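Local coordinates for alkyltransferase-like protein 1 (Schizosaccharomyces pombe, PDB 3GX4) that recognises DNA carrying O6-alkylguanine lesions, bending the duplex and flipping the damaged base into a binding pocket to present it for nucleotide excision repair, at residues V54-V59 and E75-D80. Sequence-based numbering, arbitrary orientation.
Sequences VPWHRV and EQRQKD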
ATOM      1  N   VAL A  54      -5.358  -1.239 -10.197  1.00 45.62           N
ATOM      2  CA  VAL A  54      -4.206  -0.727  -9.504  1.00 42.61           C
ATOM      3  C   VAL A  54      -3.982  -1.550  -8.234  1.00 39.92           C
ATOM      4  O   VAL A  54      -4.956  -1.734  -7.437  1.00 40.78           O
ATOM      5  CB  VAL A  54      -4.355   0.836  -9.189  1.00 44.21           C
ATOM      6  CG1 VAL A  54      -2.968   1.533  -8.903  1.00 44.01           C
ATOM      7  CG2 VAL A  54      -5.011   1.499 -10.312  1.00 39.02           C
ATOM      8  N   PRO A  55      -2.713  -2.006  -8.036  1.00 35.79           N
ATOM      9  CA  PRO A  55      -2.313  -2.940  -7.027  1.00 33.63           C
ATOM     10  C   PRO A  55      -2.375  -2.310  -5.624  1.00 34.95           C
ATOM     11  O   PRO A  55      -1.367  -2.366  -4.873  1.00 34.55           O
ATOM     12  CB  PRO A  55      -0.876  -3.146  -7.335  1.00 31.00           C
ATOM     13  CG  PRO A  55      -0.506  -2.285  -8.367  1.00 31.25           C
ATOM     14  CD  PRO A  55      -1.575  -1.555  -8.859  1.00 35.01           C
ATOM     15  N   TRP A  56      -3.488  -1.649  -5.252  1.00 33.52           N
ATOM     16  CA  TRP A  56      -3.480  -0.967  -3.972  1.00 32.15           C
ATOM     17  C   TRP A  56      -2.924  -1.855  -2.762  1.00 32.97           C
ATOM     18  O   TRP A  56      -2.541  -1.338  -1.638  1.00 28.88           O
ATOM     19  CB  TRP A  56      -4.903  -0.542  -3.627  1.00 32.25           C
ATOM     20  CG  TRP A  56      -5.782  -1.577  -3.805  1.00 29.97           C
ATOM     21  CD1 TRP A  56      -6.365  -1.901  -4.971  1.00 36.77           C
ATOM     22  CD2 TRP A  56      -6.097  -2.607  -2.886  1.00 35.51           C
ATOM     23  NE1 TRP A  56      -7.132  -3.059  -4.837  1.00 42.96           N
ATOM     24  CE2 TRP A  56      -7.016  -3.495  -3.541  1.00 41.13           C
ATOM     25  CE3 TRP A  56      -5.714  -2.900  -1.583  1.00 32.05           C
ATOM     26  CZ2 TRP A  56      -7.581  -4.619  -2.907  1.00 32.46           C
ATOM     27  CZ3 TRP A  56      -6.325  -4.035  -0.953  1.00 35.15           C
ATOM     28  CH2 TRP A  56      -7.228  -4.854  -1.628  1.00 30.21           C
ATOM     29  N   HIS A  57      -3.023  -3.187  -2.947  1.00 33.11           N
ATOM     30  CA  HIS A  57      -2.663  -4.133  -1.891  1.00 32.32           C
ATOM     31  C   HIS A  57      -1.154  -4.185  -1.711  1.00 31.43           C
ATOM     32  O   HIS A  57      -0.731  -4.807  -0.710  1.00 30.81           O
ATOM     33  CB  HIS A  57      -3.057  -5.582  -2.265  1.00 33.77           C
ATOM     34  CG  HIS A  57      -2.653  -5.999  -3.651  1.00 34.45           C
ATOM     35  ND1 HIS A  57      -3.207  -5.443  -4.796  1.00 38.48           N
ATOM     36  CD2 HIS A  57      -1.770  -6.922  -4.080  1.00 33.97           C
ATOM     37  CE1 HIS A  57      -2.714  -6.055  -5.856  1.00 34.11           C
ATOM     38  NE2 HIS A  57      -1.861  -6.974  -5.453  1.00 30.22           N
ATOM     39  N   ARG A  58      -0.359  -3.600  -2.645  1.00 27.22           N
ATOM     40  CA  ARG A  58       1.101  -3.529  -2.487  1.00 26.14           C
ATOM     41  C   ARG A  58       1.618  -2.299  -1.733  1.00 25.31           C
ATOM     42  O   ARG A  58       2.896  -2.002  -1.570  1.00 24.50           O
ATOM     43  CB  ARG A  58       1.752  -3.583  -3.842  1.00 26.93           C
ATOM     44  CG  ARG A  58       1.191  -4.668  -4.598  1.00 30.09           C
ATOM     45  CD  ARG A  58       2.335  -5.256  -5.210  1.00 36.39           C
ATOM     46  NE  ARG A  58       2.314  -4.898  -6.628  1.00 37.09           N
ATOM     47  CZ  ARG A  58       1.603  -5.511  -7.592  1.00 32.49           C
ATOM     48  NH1 ARG A  58       0.745  -6.521  -7.299  1.00 20.82           N
ATOM     49  NH2 ARG A  58       1.783  -5.026  -8.852  1.00 28.63           N
ATOM     50  N   VAL A  59       0.616  -1.625  -1.220  1.00 22.71           N
ATOM     51  CA  VAL A  59       0.872  -0.476  -0.431  1.00 24.40           C
ATOM     52  C   VAL A  59       0.608  -0.685   1.012  1.00 24.84           C
ATOM     53  O   VAL A  59      -0.527  -0.957   1.334  1.00 28.23           O
ATOM     54  CB  VAL A  59       0.117   0.752  -0.858  1.00 21.73           C
ATOM     55  CG1 VAL A  59       0.829   1.990  -0.227  1.00 24.02           C
ATOM     56  CG2 VAL A  59       0.181   0.876  -2.363  1.00 22.31           C
ATOM     57  N   GLU A  75      -9.812  -5.197   4.890  1.00 36.22           N
ATOM     58  CA  GLU A  75      -8.223  -5.439   4.802  1.00 35.81           C
ATOM     59  C   GLU A  75      -7.562  -6.861   5.293  1.00 38.21           C
ATOM     60  O   GLU A  75      -6.303  -7.089   5.245  1.00 35.78           O
ATOM     61  CB  GLU A  75      -7.601  -4.622   5.857  1.00 36.16           C
ATOM     62  CG  GLU A  75      -6.926  -5.462   7.002  1.00 37.37           C
ATOM     63  CD  GLU A  75      -7.169  -4.862   8.472  1.00 52.74           C
ATOM     64  OE1 GLU A  75      -6.529  -5.389   9.500  1.00 52.72           O
ATOM     65  OE2 GLU A  75      -8.053  -3.922   8.610  1.00 53.64           O
ATOM     66  N   GLN A  76      -8.411  -7.803   5.819  1.00 38.12           N
ATOM     67  CA  GLN A  76      -8.128  -9.225   5.576  1.00 37.73           C
ATOM     68  C   GLN A  76      -7.834  -9.321   4.072  1.00 36.69           C
ATOM     69  O   GLN A  76      -6.853  -9.932   3.577  1.00 35.89           O
ATOM     70  CB  GLN A  76      -9.354 -10.090   5.882  1.00 38.65           C
ATOM     71  CG  GLN A  76      -9.202 -11.657   5.772  1.00 38.73           C
ATOM     72  CD  GLN A  76      -8.096 -12.178   6.655  1.00 42.22           C
ATOM     73  OE1 GLN A  76      -7.164 -12.788   6.177  1.00 47.34           O
ATOM     74  NE2 GLN A  76      -8.146 -11.854   7.930  1.00 39.05           N
ATOM     75  N   ARG A  77      -8.683  -8.626   3.367  1.00 34.46           N
ATOM     76  CA  ARG A  77      -8.544  -8.646   1.977  1.00 35.72           C
ATOM     77  C   ARG A  77      -7.214  -8.359   1.420  1.00 35.03           C
ATOM     78  O   ARG A  77      -6.826  -9.111   0.455  1.00 35.15           O
ATOM     79  CB  ARG A  77      -9.506  -7.737   1.272  1.00 36.82           C
ATOM     80  CG  ARG A  77      -9.697  -8.247  -0.134  1.00 38.38           C
ATOM     81  CD  ARG A  77     -10.574  -7.296  -0.853  1.00 45.91           C
ATOM     82  NE  ARG A  77     -11.559  -6.805   0.105  1.00 52.84           N
ATOM     83  CZ  ARG A  77     -12.845  -7.184   0.119  1.00 55.22           C
ATOM     84  NH1 ARG A  77     -13.298  -8.061  -0.807  1.00 58.94           N
ATOM     85  NH2 ARG A  77     -13.689  -6.661   1.027  1.00 50.59           N
ATOM     86  N   GLN A  78      -6.536  -7.313   1.969  1.00 33.64           N
ATOM     87  CA  GLN A  78      -5.149  -7.000   1.536  1.00 30.56           C
ATOM     88  C   GLN A  78      -4.220  -8.162   1.756  1.00 31.72           C
ATOM     89  O   GLN A  78      -3.435  -8.526   0.855  1.00 32.84           O
ATOM     90  CB  GLN A  78      -4.549  -5.896   2.348  1.00 30.44           C
ATOM     91  CG  GLN A  78      -3.328  -5.285   1.660  1.00 30.54           C
ATOM     92  CD  GLN A  78      -2.882  -3.878   2.131  1.00 30.28           C
ATOM     93  OE1 GLN A  78      -3.426  -3.338   3.080  1.00 39.43           O
ATOM     94  NE2 GLN A  78      -1.901  -3.306   1.474  1.00 28.95           N
ATOM     95  N   LYS A  79      -4.235  -8.763   2.961  1.00 31.71           N
ATOM     96  CA  LYS A  79      -3.317  -9.896   3.208  1.00 29.75           C
ATOM     97  C   LYS A  79      -3.630 -11.072   2.243  1.00 33.11           C
ATOM     98  O   LYS A  79      -2.693 -11.723   1.757  1.00 33.06           O
ATOM     99  CB  LYS A  79      -3.488 -10.362   4.647  1.00 28.58           C
ATOM    100  CG  LYS A  79      -3.440 -11.861   4.791  1.00 25.65           C
ATOM    101  CD  LYS A  79      -3.111 -12.347   6.141  1.00 28.57           C
ATOM    102  CE  LYS A  79      -2.803 -13.868   6.008  1.00 37.92           C
ATOM    103  NZ  LYS A  79      -3.951 -14.717   5.418  1.00 41.46           N
ATOM    104  N   ASP A  80      -4.931 -11.359   1.984  1.00 35.01           N
ATOM    105  CA  ASP A  80      -5.253 -12.611   1.372  1.00 38.86           C
ATOM    106  C   ASP A  80      -4.697 -12.502   0.017  1.00 40.99           C
ATOM    107  O   ASP A  80      -4.555 -13.538  -0.737  1.00 40.11           O
ATOM    108  CB  ASP A  80      -6.747 -12.813   1.269  1.00 40.41           C
ATOM    109  CG  ASP A  80      -7.354 -13.041   2.602  1.00 42.93           C
ATOM    110  OD1 ASP A  80      -6.498 -13.276   3.524  1.00 46.56           O
ATOM    111  OD2 ASP A  80      -8.603 -12.947   2.751  1.00 34.00           O
TER
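Gln78 NE2 is gripped by two backbone carbonyls, Val59 O at 2.7 Å and His57 O at 2.9 Å. The bond to His57 O is nearly straight, with 175° at the hydrogen, and the one to Val59 O is more bent. Both acceptors lie in the plane of the Gln78 amide, whereas the nitrogen sits well above each carbonyl plane. The helix 76-82 thus sends one side chain onto the 3-10 turn 56-58 and the start of strand 59-60. Gln78 CG stands anti to the backbone N (chi1 -163°) and the chain stays extended beyond it, which carries the amide to the two carbonyls. On the way CG passes 3.9 Å from His57 CB. Trp56 runs alongside in the opposite direction, its ring turned 56° from the amide plane; CZ3 comes to 4.0 Å from Gln78 CA, and CH2 meets Arg77 CD obliquely at 4.2 Å. The other end of the amide is held too: Gln78 OE1 accepts a hydrogen bond from Arg69 NH2, the arginine that probes the electrostatic potential of the flipped base. His57 turns its polar end elsewhere, NE2 hydrogen-bonding Glu85 OE2. Without the amide, as with an alanine here, the His57 and Val59 carbonyls would probably lose their shared donor and Arg69 its oxygen partner. Trp56 stands where O6-alkylguanine alkyltransferases, with their Pro-Cys-His-Arg motif, carry the alkyl-accepting cysteine. Trp56 O hydrogen-bonds a bound modified group, and Val59 O does so weakly, consistent with contacts to the flipped base. With donor and acceptor ends both engaged, the amide is probably held against turning over, consistent with a second-shell link between the recognition arginine and the backbone that contacts the bound modified group.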